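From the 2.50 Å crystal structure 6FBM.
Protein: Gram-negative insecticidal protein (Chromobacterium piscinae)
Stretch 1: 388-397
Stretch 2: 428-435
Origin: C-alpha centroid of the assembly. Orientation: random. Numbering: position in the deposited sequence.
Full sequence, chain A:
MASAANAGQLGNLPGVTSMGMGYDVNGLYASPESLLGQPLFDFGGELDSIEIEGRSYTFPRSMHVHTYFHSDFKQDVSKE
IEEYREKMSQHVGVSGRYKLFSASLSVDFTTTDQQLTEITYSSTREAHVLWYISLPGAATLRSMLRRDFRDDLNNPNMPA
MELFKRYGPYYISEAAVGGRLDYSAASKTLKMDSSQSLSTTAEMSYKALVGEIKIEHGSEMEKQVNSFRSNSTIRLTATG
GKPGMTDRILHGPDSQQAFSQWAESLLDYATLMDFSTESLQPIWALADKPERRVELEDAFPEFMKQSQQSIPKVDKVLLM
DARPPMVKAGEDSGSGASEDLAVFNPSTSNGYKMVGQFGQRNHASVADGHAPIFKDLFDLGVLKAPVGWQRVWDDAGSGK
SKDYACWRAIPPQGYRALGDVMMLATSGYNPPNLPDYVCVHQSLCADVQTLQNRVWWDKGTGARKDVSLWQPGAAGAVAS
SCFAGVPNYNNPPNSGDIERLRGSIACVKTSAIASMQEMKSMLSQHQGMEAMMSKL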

# COMPACT_ATOMS: atom_id res chain seq x y z
N GLY A 388 7.19 67.41 2.73
CA GLY A 388 6.67 68.73 3.01
C GLY A 388 7.42 69.82 2.29
O GLY A 388 8.24 69.54 1.41
N TRP A 389 7.13 71.05 2.68
CA TRP A 389 7.75 72.19 2.07
C TRP A 389 8.23 73.19 3.12
O TRP A 389 7.51 73.48 4.07
CB TRP A 389 6.75 72.86 1.14
CG TRP A 389 6.29 72.02 0.01
CD1 TRP A 389 5.27 71.13 0.03
CD2 TRP A 389 6.80 72.02 -1.33
NE1 TRP A 389 5.11 70.57 -1.21
CE2 TRP A 389 6.03 71.09 -2.06
CE3 TRP A 389 7.84 72.69 -1.97
CZ2 TRP A 389 6.27 70.83 -3.40
CZ3 TRP A 389 8.08 72.43 -3.32
CH2 TRP A 389 7.29 71.52 -4.01
N GLN A 390 9.43 73.72 2.92
CA GLN A 390 9.97 74.79 3.74
C GLN A 390 10.36 76.01 2.91
O GLN A 390 10.56 75.93 1.70
CB GLN A 390 11.19 74.28 4.52
CG GLN A 390 12.52 74.22 3.78
CD GLN A 390 13.57 73.43 4.50
OE1 GLN A 390 13.47 73.25 5.73
NE2 GLN A 390 14.56 72.92 3.76
N ARG A 391 10.48 77.14 3.60
CA ARG A 391 10.74 78.41 2.96
C ARG A 391 12.22 78.69 2.87
O ARG A 391 12.92 78.71 3.86
CB ARG A 391 10.08 79.54 3.71
CG ARG A 391 8.59 79.59 3.54
CD ARG A 391 8.06 81.02 3.68
NE ARG A 391 6.84 81.06 4.48
CZ ARG A 391 6.80 80.98 5.81
NH1 ARG A 391 7.91 80.83 6.52
NH2 ARG A 391 5.63 81.02 6.43
N VAL A 392 12.68 78.93 1.65
CA VAL A 392 14.00 79.44 1.43
C VAL A 392 13.96 80.95 1.74
O VAL A 392 14.94 81.50 2.25
CB VAL A 392 14.46 79.19 -0.03
CG1 VAL A 392 15.87 79.72 -0.26
CG2 VAL A 392 14.47 77.72 -0.31
N TRP A 393 12.82 81.58 1.44
CA TRP A 393 12.68 83.03 1.49
C TRP A 393 11.22 83.43 1.47
O TRP A 393 10.41 82.77 0.84
CB TRP A 393 13.36 83.63 0.27
CG TRP A 393 13.11 85.08 0.04
CD1 TRP A 393 13.82 86.13 0.56
CD2 TRP A 393 12.08 85.67 -0.79
NE1 TRP A 393 13.29 87.32 0.12
CE2 TRP A 393 12.23 87.07 -0.70
CE3 TRP A 393 11.06 85.14 -1.57
CZ2 TRP A 393 11.39 87.95 -1.38
CZ3 TRP A 393 10.23 86.02 -2.24
CH2 TRP A 393 10.40 87.41 -2.14
N ASP A 394 10.92 84.54 2.14
CA ASP A 394 9.66 85.26 1.96
C ASP A 394 9.88 86.77 1.97
O ASP A 394 10.99 87.22 2.26
CB ASP A 394 8.61 84.81 3.00
CG ASP A 394 9.12 84.88 4.41
OD1 ASP A 394 9.22 85.97 4.96
OD2 ASP A 394 9.39 83.83 5.00
N ASP A 395 8.82 87.54 1.67
CA ASP A 395 8.88 89.02 1.57
C ASP A 395 8.54 89.76 2.88
O ASP A 395 8.17 90.93 2.83
CB ASP A 395 7.98 89.53 0.43
CG ASP A 395 6.51 89.67 0.83
OD1 ASP A 395 5.97 88.76 1.50
OD2 ASP A 395 5.89 90.71 0.50
N ALA A 396 8.67 89.08 4.03
CA ALA A 396 8.43 89.73 5.33
C ALA A 396 9.35 90.93 5.45
O ALA A 396 10.57 90.79 5.24
CB ALA A 396 8.65 88.74 6.47
N GLY A 397 8.75 92.10 5.72
CA GLY A 397 9.49 93.37 5.82
C GLY A 397 9.35 94.31 4.64
O GLY A 397 9.61 95.52 4.76
N GLY A 428 -1.42 85.48 2.42
CA GLY A 428 -0.78 84.58 3.39
C GLY A 428 0.28 83.74 2.67
O GLY A 428 0.22 83.55 1.44
N TYR A 429 1.27 83.25 3.42
CA TYR A 429 2.32 82.40 2.85
C TYR A 429 1.80 80.99 2.61
O TYR A 429 2.11 80.05 3.35
CB TYR A 429 3.57 82.38 3.75
CG TYR A 429 4.20 83.75 3.89
CD1 TYR A 429 4.76 84.37 2.78
CD2 TYR A 429 4.24 84.42 5.12
CE1 TYR A 429 5.35 85.64 2.88
CE2 TYR A 429 4.84 85.68 5.23
CZ TYR A 429 5.39 86.29 4.10
OH TYR A 429 5.97 87.53 4.13
N ASN A 430 1.02 80.84 1.54
CA ASN A 430 0.43 79.56 1.17
C ASN A 430 1.50 78.70 0.56
O ASN A 430 2.21 79.16 -0.35
CB ASN A 430 -0.69 79.76 0.16
CG ASN A 430 -1.80 80.60 0.71
OD1 ASN A 430 -2.11 80.51 1.91
ND2 ASN A 430 -2.38 81.45 -0.14
N PRO A 431 1.63 77.46 1.05
CA PRO A 431 2.65 76.59 0.53
C PRO A 431 2.21 76.03 -0.82
O PRO A 431 1.02 76.07 -1.13
CB PRO A 431 2.70 75.49 1.57
CG PRO A 431 1.30 75.39 2.08
CD PRO A 431 0.78 76.79 2.05
N PRO A 432 3.17 75.52 -1.62
CA PRO A 432 2.84 74.91 -2.90
C PRO A 432 1.80 73.80 -2.75
O PRO A 432 1.81 73.05 -1.77
CB PRO A 432 4.17 74.35 -3.37
CG PRO A 432 5.19 75.14 -2.68
CD PRO A 432 4.61 75.51 -1.37
N ASN A 433 0.88 73.74 -3.71
CA ASN A 433 -0.11 72.69 -3.75
C ASN A 433 0.08 72.08 -5.10
O ASN A 433 -0.47 72.53 -6.08
CB ASN A 433 -1.51 73.28 -3.60
CG ASN A 433 -2.59 72.26 -3.80
OD1 ASN A 433 -2.38 71.04 -3.62
ND2 ASN A 433 -3.74 72.73 -4.21
N LEU A 434 0.92 71.06 -5.14
CA LEU A 434 1.35 70.44 -6.37
C LEU A 434 1.29 68.95 -6.13
O LEU A 434 2.33 68.34 -5.85
CB LEU A 434 2.78 70.85 -6.69
CG LEU A 434 3.01 72.34 -6.94
CD1 LEU A 434 4.51 72.62 -6.99
CD2 LEU A 434 2.31 72.84 -8.20
N PRO A 435 0.10 68.35 -6.29
CA PRO A 435 -0.03 66.91 -6.01
C PRO A 435 0.94 66.04 -6.79
O PRO A 435 1.31 64.99 -6.31
CB PRO A 435 -1.50 66.58 -6.42
CG PRO A 435 -2.20 67.89 -6.53
CD PRO A 435 -1.14 68.90 -6.89

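This is a small, two-centred side-chain contact, with a tryptophan packed on a proline at one end and a tyrosine hydrogen-bonded to an aspartate at the other. The two stretches bury 382 Å² between them, both sides summed. Stretch 2 has no regular helix or strand, and no backbone hydrogen bond joins it to stretch 1.

The first centre is W389, on the strand that opens stretch 1. Its CA-to-CB bond points toward stretch 2, and chi1 is in the m well. P432 lies over one face of the indole. P432 CG is 3.7 Å from W389 CE3 and 3.9 Å from the centroid of the six-membered ring, only 19° off the ring normal. This is a CH-pi contact. A proline ring suits the place because it is compact and presents C-H groups to the aromatic face. L434 adds a looser apolar contact, with its CD1 4.2 Å from W389 CH2. In stretch 2, P432 and L434 both point toward stretch 1, while N433 between them points away.

The second centre is Y429, which has more area covered than any other residue here. It also points toward the other stretch with chi1 in the m well, and its ring reaches the segment around D394, D395 and A396. Y429 OH donates a hydrogen bond to D395 OD1, at 2.9 Å. The CA-to-CB bond of D395 points sideways, but the end of the side chain comes nearer and meets the hydroxyl at the edge of the ring. D395 OD1 also has a hydrogen bond elsewhere in the structure. A396 N is 3.1 Å from Y429 OH, but the angle is too poor for a hydrogen bond. A396 N instead donates to D394 OD1 within its own stretch, at 3.3 Å.

D394 packs over one face of the tyrosine ring. Its CB comes within 3.4 Å of Y429 CE1, so this is a packing contact. D394 is buried, and its OD1 accepts the hydrogen bond from A396 N. R391 NH1 also lies 3.7 Å from D394 OD2, a long salt bridge in which no N-H points at the oxygen.

R391 covers the near end of the tyrosine side chain. Its NE is 3.6 Å from Y429 CB, which lies at the guanidinium edge. The arginine makes no hydrogen bond to stretch 2. The guanidinium itself does both jobs: R391 NE and NH2 are each 3.6 Å from Y429 CB, while NH1 is the atom nearest D394 OD2.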